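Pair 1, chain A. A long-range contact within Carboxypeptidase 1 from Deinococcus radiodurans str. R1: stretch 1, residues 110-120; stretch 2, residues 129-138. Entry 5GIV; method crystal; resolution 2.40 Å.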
# COMPACT_ATOMS: atom_id res chain seq x y z
N GLY A 110 -19.61 -4.19 -12.90
CA GLY A 110 -20.29 -3.07 -12.28
C GLY A 110 -21.45 -3.50 -11.41
O GLY A 110 -21.70 -2.92 -10.35
N HIS A 111 -22.17 -4.54 -11.83
CA HIS A 111 -23.31 -5.01 -11.04
C HIS A 111 -22.85 -5.60 -9.72
O HIS A 111 -23.38 -5.25 -8.66
CB HIS A 111 -24.12 -6.04 -11.83
CG HIS A 111 -25.12 -6.77 -11.00
ND1 HIS A 111 -26.33 -6.22 -10.64
CD2 HIS A 111 -25.09 -8.00 -10.44
CE1 HIS A 111 -27.01 -7.09 -9.90
NE2 HIS A 111 -26.27 -8.18 -9.76
N VAL A 112 -21.88 -6.52 -9.76
CA VAL A 112 -21.41 -7.15 -8.53
C VAL A 112 -20.80 -6.11 -7.60
O VAL A 112 -20.82 -6.27 -6.37
CB VAL A 112 -20.42 -8.29 -8.82
CG1 VAL A 112 -21.10 -9.39 -9.61
CG2 VAL A 112 -19.20 -7.78 -9.56
N GLY A 113 -20.26 -5.02 -8.16
CA GLY A 113 -19.78 -3.94 -7.31
C GLY A 113 -20.92 -3.26 -6.56
O GLY A 113 -20.79 -2.94 -5.38
N GLN A 114 -22.05 -3.06 -7.24
CA GLN A 114 -23.21 -2.47 -6.59
C GLN A 114 -23.88 -3.46 -5.65
O GLN A 114 -24.34 -3.09 -4.56
CB GLN A 114 -24.21 -1.97 -7.63
CG GLN A 114 -23.67 -0.85 -8.51
CD GLN A 114 -24.74 -0.25 -9.40
OE1 GLN A 114 -24.79 0.97 -9.60
NE2 GLN A 114 -25.60 -1.10 -9.96
N SER A 115 -23.95 -4.74 -6.05
CA SER A 115 -24.45 -5.79 -5.17
C SER A 115 -23.62 -5.85 -3.88
O SER A 115 -24.17 -5.86 -2.77
CB SER A 115 -24.42 -7.13 -5.89
OG SER A 115 -24.82 -8.19 -5.04
N TYR A 116 -22.30 -5.87 -4.02
CA TYR A 116 -21.43 -5.94 -2.86
C TYR A 116 -21.65 -4.76 -1.92
O TYR A 116 -21.81 -4.94 -0.71
CB TYR A 116 -19.96 -6.02 -3.30
CG TYR A 116 -19.03 -5.88 -2.13
CD1 TYR A 116 -18.82 -6.93 -1.24
CD2 TYR A 116 -18.36 -4.68 -1.89
CE1 TYR A 116 -17.97 -6.81 -0.17
CE2 TYR A 116 -17.51 -4.54 -0.81
CZ TYR A 116 -17.32 -5.61 0.05
OH TYR A 116 -16.47 -5.48 1.12
N SER A 117 -21.67 -3.54 -2.46
CA SER A 117 -21.86 -2.37 -1.61
C SER A 117 -23.20 -2.44 -0.88
O SER A 117 -23.27 -2.17 0.33
CB SER A 117 -21.74 -1.09 -2.42
OG SER A 117 -20.40 -0.93 -2.86
N ALA A 118 -24.27 -2.79 -1.59
CA ALA A 118 -25.57 -2.94 -0.93
C ALA A 118 -25.53 -4.04 0.14
O ALA A 118 -26.19 -3.92 1.18
CB ALA A 118 -26.66 -3.23 -1.96
N TRP A 119 -24.74 -5.10 -0.08
CA TRP A 119 -24.67 -6.18 0.89
C TRP A 119 -23.98 -5.74 2.18
O TRP A 119 -24.39 -6.15 3.28
CB TRP A 119 -23.94 -7.38 0.27
CG TRP A 119 -23.64 -8.49 1.24
CD1 TRP A 119 -24.48 -9.48 1.66
CD2 TRP A 119 -22.39 -8.73 1.90
NE1 TRP A 119 -23.84 -10.31 2.55
CE2 TRP A 119 -22.55 -9.88 2.71
CE3 TRP A 119 -21.15 -8.08 1.89
CZ2 TRP A 119 -21.52 -10.39 3.49
CZ3 TRP A 119 -20.12 -8.60 2.67
CH2 TRP A 119 -20.31 -9.74 3.47
N THR A 120 -22.93 -4.93 2.07
CA THR A 120 -22.24 -4.46 3.27
C THR A 120 -23.18 -3.70 4.20
O THR A 120 -22.90 -3.61 5.40
CB THR A 120 -21.05 -3.59 2.91
OG1 THR A 120 -21.51 -2.43 2.20
CG2 THR A 120 -20.09 -4.36 2.02
N GLY A 129 -34.59 -8.96 1.80
CA GLY A 129 -35.48 -8.51 0.75
C GLY A 129 -34.85 -7.47 -0.16
O GLY A 129 -35.16 -7.42 -1.36
N ARG A 130 -33.95 -6.65 0.37
CA ARG A 130 -33.27 -5.68 -0.49
C ARG A 130 -32.31 -6.35 -1.46
O ARG A 130 -32.15 -5.87 -2.59
CB ARG A 130 -32.53 -4.66 0.37
CG ARG A 130 -31.67 -3.67 -0.40
CD ARG A 130 -30.92 -2.77 0.57
NE ARG A 130 -29.99 -1.84 -0.07
CZ ARG A 130 -29.15 -1.05 0.60
NH1 ARG A 130 -29.12 -1.09 1.93
NH2 ARG A 130 -28.32 -0.25 -0.05
N MET A 131 -31.66 -7.45 -1.05
CA MET A 131 -30.69 -8.09 -1.92
C MET A 131 -31.32 -8.99 -2.97
O MET A 131 -30.65 -9.34 -3.95
CB MET A 131 -29.70 -8.91 -1.09
CG MET A 131 -28.97 -8.11 -0.03
SD MET A 131 -28.28 -6.57 -0.67
CE MET A 131 -27.24 -7.16 -2.02
N VAL A 132 -32.60 -9.37 -2.81
CA VAL A 132 -33.22 -10.30 -3.75
C VAL A 132 -33.06 -9.83 -5.20
O VAL A 132 -32.62 -10.63 -6.04
CB VAL A 132 -34.68 -10.55 -3.37
CG1 VAL A 132 -35.39 -11.28 -4.49
CG2 VAL A 132 -34.77 -11.37 -2.09
N PRO A 133 -33.41 -8.59 -5.56
CA PRO A 133 -33.17 -8.15 -6.95
C PRO A 133 -31.72 -8.24 -7.39
O PRO A 133 -31.46 -8.63 -8.53
CB PRO A 133 -33.71 -6.71 -6.96
CG PRO A 133 -33.78 -6.31 -5.52
CD PRO A 133 -34.10 -7.56 -4.76
N TYR A 134 -30.76 -7.87 -6.53
CA TYR A 134 -29.35 -8.01 -6.90
C TYR A 134 -29.00 -9.46 -7.19
O TYR A 134 -28.28 -9.76 -8.15
CB TYR A 134 -28.45 -7.47 -5.79
CG TYR A 134 -28.44 -5.97 -5.64
CD1 TYR A 134 -27.54 -5.20 -6.36
CD2 TYR A 134 -29.30 -5.33 -4.77
CE1 TYR A 134 -27.51 -3.82 -6.21
CE2 TYR A 134 -29.29 -3.95 -4.62
CZ TYR A 134 -28.38 -3.20 -5.34
OH TYR A 134 -28.35 -1.83 -5.20
N LEU A 135 -29.48 -10.39 -6.36
CA LEU A 135 -29.17 -11.80 -6.59
C LEU A 135 -29.85 -12.30 -7.86
O LEU A 135 -29.29 -13.14 -8.57
CB LEU A 135 -29.60 -12.63 -5.38
CG LEU A 135 -28.82 -12.49 -4.07
CD1 LEU A 135 -29.62 -13.09 -2.92
CD2 LEU A 135 -27.43 -13.14 -4.18
N GLU A 136 -31.05 -11.82 -8.16
CA GLU A 136 -31.74 -12.24 -9.37
C GLU A 136 -30.96 -11.81 -10.61
O GLU A 136 -30.77 -12.61 -11.55
CB GLU A 136 -33.16 -11.70 -9.37
CG GLU A 136 -34.08 -12.55 -8.51
CD GLU A 136 -35.46 -11.95 -8.31
OE1 GLU A 136 -35.65 -10.75 -8.62
OE2 GLU A 136 -36.34 -12.71 -7.83
N LYS A 137 -30.49 -10.57 -10.64
CA LYS A 137 -29.67 -10.13 -11.76
C LYS A 137 -28.35 -10.89 -11.79
O LYS A 137 -27.85 -11.23 -12.88
CB LYS A 137 -29.41 -8.62 -11.68
CG LYS A 137 -28.75 -8.06 -12.94
CD LYS A 137 -28.59 -6.55 -12.91
CE LYS A 137 -28.00 -6.05 -14.23
NZ LYS A 137 -27.89 -4.56 -14.29
N THR A 138 -27.76 -11.16 -10.62
CA THR A 138 -26.53 -11.94 -10.58
C THR A 138 -26.75 -13.35 -11.12
O THR A 138 -25.92 -13.86 -11.87
CB THR A 138 -25.95 -11.98 -9.17
OG1 THR A 138 -25.49 -10.68 -8.80
CG2 THR A 138 -24.78 -12.95 -9.11
O HOH W 1 -25.61 -10.75 -6.03

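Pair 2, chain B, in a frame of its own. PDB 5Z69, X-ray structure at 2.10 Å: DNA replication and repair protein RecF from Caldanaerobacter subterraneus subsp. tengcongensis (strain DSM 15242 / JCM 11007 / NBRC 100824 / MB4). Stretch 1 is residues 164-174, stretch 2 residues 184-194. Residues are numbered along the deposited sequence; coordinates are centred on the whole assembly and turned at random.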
# COMPACT_ATOMS: atom_id res chain seq x y z
N LYS B 164 -8.60 -1.36 -23.05
CA LYS B 164 -9.00 -0.65 -24.27
C LYS B 164 -9.50 0.74 -23.93
O LYS B 164 -9.09 1.73 -24.54
CB LYS B 164 -10.09 -1.44 -25.01
CG LYS B 164 -10.47 -0.89 -26.37
CD LYS B 164 -11.22 -1.95 -27.18
N THR B 165 -10.39 0.82 -22.95
CA THR B 165 -10.91 2.10 -22.47
C THR B 165 -9.82 2.97 -21.84
O THR B 165 -9.78 4.18 -22.03
CB THR B 165 -12.03 1.87 -21.45
OG1 THR B 165 -13.08 1.12 -22.07
CG2 THR B 165 -12.59 3.18 -20.96
N LEU B 166 -8.92 2.33 -21.10
CA LEU B 166 -7.79 3.04 -20.53
C LEU B 166 -6.95 3.68 -21.64
O LEU B 166 -6.57 4.86 -21.56
CB LEU B 166 -6.95 2.10 -19.69
CG LEU B 166 -5.69 2.72 -19.11
CD1 LEU B 166 -6.07 3.84 -18.14
CD2 LEU B 166 -4.84 1.67 -18.39
N SER B 167 -6.66 2.89 -22.68
CA SER B 167 -5.85 3.38 -23.79
C SER B 167 -6.53 4.57 -24.47
O SER B 167 -5.87 5.56 -24.80
CB SER B 167 -5.60 2.28 -24.82
OG SER B 167 -4.86 2.79 -25.92
N ASN B 168 -7.85 4.46 -24.67
CA ASN B 168 -8.62 5.57 -25.22
C ASN B 168 -8.55 6.80 -24.33
O ASN B 168 -8.40 7.92 -24.82
CB ASN B 168 -10.08 5.17 -25.42
CG ASN B 168 -10.26 4.13 -26.54
OD1 ASN B 168 -9.39 3.97 -27.39
ND2 ASN B 168 -11.39 3.43 -26.52
N ARG B 169 -8.66 6.60 -23.02
CA ARG B 169 -8.62 7.73 -22.12
C ARG B 169 -7.26 8.41 -22.21
O ARG B 169 -7.17 9.63 -22.28
CB ARG B 169 -8.92 7.31 -20.68
CG ARG B 169 -9.07 8.52 -19.73
CD ARG B 169 -9.05 8.13 -18.28
NE ARG B 169 -9.47 9.20 -17.38
CZ ARG B 169 -8.64 9.97 -16.68
NH1 ARG B 169 -7.32 9.81 -16.79
NH2 ARG B 169 -9.13 10.90 -15.89
N ASN B 170 -6.20 7.62 -22.22
CA ASN B 170 -4.85 8.19 -22.25
C ASN B 170 -4.53 8.98 -23.51
O ASN B 170 -3.85 10.00 -23.47
CB ASN B 170 -3.83 7.08 -22.04
CG ASN B 170 -3.76 6.64 -20.61
OD1 ASN B 170 -4.15 7.39 -19.71
ND2 ASN B 170 -3.28 5.43 -20.37
N SER B 171 -5.03 8.51 -24.65
CA SER B 171 -4.79 9.24 -25.88
C SER B 171 -5.67 10.49 -25.88
O SER B 171 -5.26 11.54 -26.39
CB SER B 171 -5.06 8.36 -27.11
OG SER B 171 -6.41 7.99 -27.21
N LEU B 172 -6.85 10.39 -25.27
CA LEU B 172 -7.70 11.56 -25.11
C LEU B 172 -6.98 12.62 -24.28
O LEU B 172 -7.09 13.81 -24.56
CB LEU B 172 -9.03 11.20 -24.44
CG LEU B 172 -10.02 12.36 -24.28
CD1 LEU B 172 -10.39 12.92 -25.65
CD2 LEU B 172 -11.27 11.93 -23.52
N LEU B 173 -6.24 12.19 -23.26
CA LEU B 173 -5.49 13.12 -22.40
C LEU B 173 -4.50 13.92 -23.26
O LEU B 173 -4.42 15.13 -23.15
CB LEU B 173 -4.76 12.38 -21.26
CG LEU B 173 -5.32 12.08 -19.85
CD1 LEU B 173 -5.86 13.31 -19.22
CD2 LEU B 173 -6.40 11.06 -19.82
N LYS B 174 -3.75 13.22 -24.12
CA LYS B 174 -2.85 13.85 -25.09
C LYS B 174 -3.57 14.90 -25.92
O LYS B 174 -3.09 16.02 -26.08
CB LYS B 174 -2.25 12.81 -26.04
CG LYS B 174 -0.86 12.33 -25.67
CD LYS B 174 -0.92 10.99 -24.96
CE LYS B 174 0.48 10.45 -24.70
NZ LYS B 174 0.46 9.08 -24.12
N ASP B 184 -13.34 17.91 -21.24
CA ASP B 184 -14.72 17.51 -21.04
C ASP B 184 -15.13 16.05 -21.33
O ASP B 184 -15.95 15.43 -20.65
CB ASP B 184 -14.97 18.63 -22.08
CG ASP B 184 -16.38 19.17 -22.05
OD1 ASP B 184 -16.84 19.56 -20.97
OD2 ASP B 184 -17.00 19.21 -23.14
N LEU B 185 -14.60 15.54 -22.42
CA LEU B 185 -15.04 14.26 -22.91
C LEU B 185 -14.65 13.15 -21.96
O LEU B 185 -15.14 12.06 -22.10
CB LEU B 185 -14.38 14.10 -24.28
N LEU B 186 -13.80 13.45 -20.97
CA LEU B 186 -13.27 12.46 -20.02
C LEU B 186 -14.29 11.80 -19.11
O LEU B 186 -14.08 10.67 -18.65
CB LEU B 186 -12.20 13.13 -19.13
CG LEU B 186 -10.87 13.43 -19.81
CD1 LEU B 186 -9.97 14.28 -18.93
CD2 LEU B 186 -10.18 12.13 -20.16
N GLU B 187 -15.40 12.48 -18.84
CA GLU B 187 -16.39 11.97 -17.90
C GLU B 187 -16.89 10.59 -18.33
O GLU B 187 -16.98 9.68 -17.52
CB GLU B 187 -17.58 12.91 -17.78
CG GLU B 187 -18.67 12.38 -16.87
CD GLU B 187 -19.98 13.14 -17.01
OE1 GLU B 187 -19.94 14.38 -16.98
OE2 GLU B 187 -21.03 12.48 -17.15
N ILE B 188 -17.20 10.46 -19.60
CA ILE B 188 -17.88 9.27 -20.07
C ILE B 188 -16.92 8.08 -20.00
O ILE B 188 -17.30 6.99 -19.58
CB ILE B 188 -18.44 9.46 -21.50
CG1 ILE B 188 -19.31 10.73 -21.58
CG2 ILE B 188 -19.28 8.27 -21.87
CD1 ILE B 188 -18.57 12.10 -21.71
N PHE B 189 -15.67 8.31 -20.37
CA PHE B 189 -14.63 7.30 -20.19
C PHE B 189 -14.39 6.97 -18.73
O PHE B 189 -14.15 5.81 -18.39
CB PHE B 189 -13.33 7.77 -20.84
CG PHE B 189 -13.39 7.76 -22.33
CD1 PHE B 189 -13.24 6.57 -23.04
CD2 PHE B 189 -13.66 8.91 -23.03
CE1 PHE B 189 -13.32 6.54 -24.41
CE2 PHE B 189 -13.75 8.89 -24.41
CZ PHE B 189 -13.57 7.71 -25.10
N ASP B 190 -14.48 7.99 -17.87
CA ASP B 190 -14.30 7.82 -16.44
C ASP B 190 -15.33 6.85 -15.89
O ASP B 190 -15.00 5.93 -15.12
CB ASP B 190 -14.42 9.16 -15.71
CG ASP B 190 -13.14 10.00 -15.77
OD1 ASP B 190 -13.15 11.12 -15.22
OD2 ASP B 190 -12.14 9.55 -16.37
N GLU B 191 -16.58 7.07 -16.28
CA GLU B 191 -17.69 6.23 -15.84
C GLU B 191 -17.43 4.78 -16.23
O GLU B 191 -17.63 3.87 -15.43
CB GLU B 191 -19.00 6.71 -16.45
CG GLU B 191 -19.32 8.18 -16.16
CD GLU B 191 -20.62 8.66 -16.79
OE1 GLU B 191 -21.46 9.24 -16.07
OE2 GLU B 191 -20.80 8.47 -18.02
N LYS B 192 -16.94 4.59 -17.45
CA LYS B 192 -16.73 3.24 -17.98
C LYS B 192 -15.58 2.56 -17.23
O LYS B 192 -15.69 1.38 -16.85
CB LYS B 192 -16.43 3.28 -19.48
CG LYS B 192 -16.46 1.88 -20.13
CD LYS B 192 -16.29 1.94 -21.63
CE LYS B 192 -16.26 0.52 -22.22
NZ LYS B 192 -16.40 0.55 -23.69
N LEU B 193 -14.50 3.29 -17.00
CA LEU B 193 -13.35 2.74 -16.28
C LEU B 193 -13.71 2.33 -14.86
O LEU B 193 -13.14 1.37 -14.33
CB LEU B 193 -12.20 3.75 -16.22
CG LEU B 193 -11.39 3.96 -17.50
CD1 LEU B 193 -10.38 5.08 -17.30
CD2 LEU B 193 -10.70 2.67 -17.96
N ALA B 194 -14.64 3.05 -14.25
CA ALA B 194 -15.02 2.77 -12.87
C ALA B 194 -15.88 1.52 -12.81
O ALA B 194 -15.74 0.67 -11.92
CB ALA B 194 -15.76 3.99 -12.26
O HOH W 2 -14.20 2.69 -24.63

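Both pairs consist of two helices packed nearly antiparallel. In pair 1 the axes approach to 10.0 Å with 160° between their N-to-C directions; in pair 2 the values are 9.8 Å and 154°. Superposing N, CA and C of 14 central residues gives an RMSD of 0.4 Å, so the central backbones match closely, and most of the packing differences lie in the side chains. The buried surface is 513 Å² in pair 1 and 605 Å² in pair 2.

Both pairs carry an aromatic ring at the same position. Tyr A134 matches Phe B189, both with chi1 in the m well. The Tyr A134 side chain sits as a knob among His A111, Gln A114, Ser A115 and Ala A118, its CD1 3.4 Å from CA of Ser A115. CA of Ser A115 and CA of Tyr A134 are only 5.7 Å apart, whereas CA of Arg B169 and CA of Phe B189, the matching residues, are 6.3 Å apart. CB of Ala A118 makes an off-centre CH-pi contact, 4.2 Å from the centroid of the Tyr A134 ring. Its counterpart Leu B172 reaches further: its CD2 lies 3.9 Å from CD2 of Phe B189, 3.5 Å from CD2 of Leu B186 and 3.9 Å from CB of Leu B185.

Ser A115 and Arg B169 differ most in strategy. Met A131 lies against Ser A115, its CE 3.4 Å from O of Ser A115. The CA-to-CB bond of Arg B169 points sideways, but the end of the side chain comes nearer and forms a salt bridge, NE of Arg B169 to OD2 of Asp B190 at 2.9 Å with an N-H...acceptor angle of 158°. Leu B186, which matches Met A131, places CD2 over one face of the guanidinium. Leu A135, at the position of Asp B190, points away and makes no contact across pair 1.

At the other end, His A111 matches Thr B165. The histidine donates from NE2 to O of Tyr A134 (3.0 Å, 138°), and the same NE2 is hydrogen-bonded to OG1 of Thr A138 at 2.8 Å, with the donor undecided. Pair 2 fills this site with apolar contact: CG2 of Thr B165 lies 3.6 Å from CD2 of Leu B193, the counterpart of Thr A138.

Lys A137 and Lys B192 have all four chi angles in the t well, and both meet the matched position on the other helix, through different contacts. CG of Lys A137 packs over the face of the His A111 ring, 3.9 Å from its centroid. CE of Lys B192 lies 3.2 Å from OG1 of Thr B165, and a water accepts from its NZ at 3.2 Å while hydrogen-bonded to OG1 of Thr B165, also at 3.2 Å.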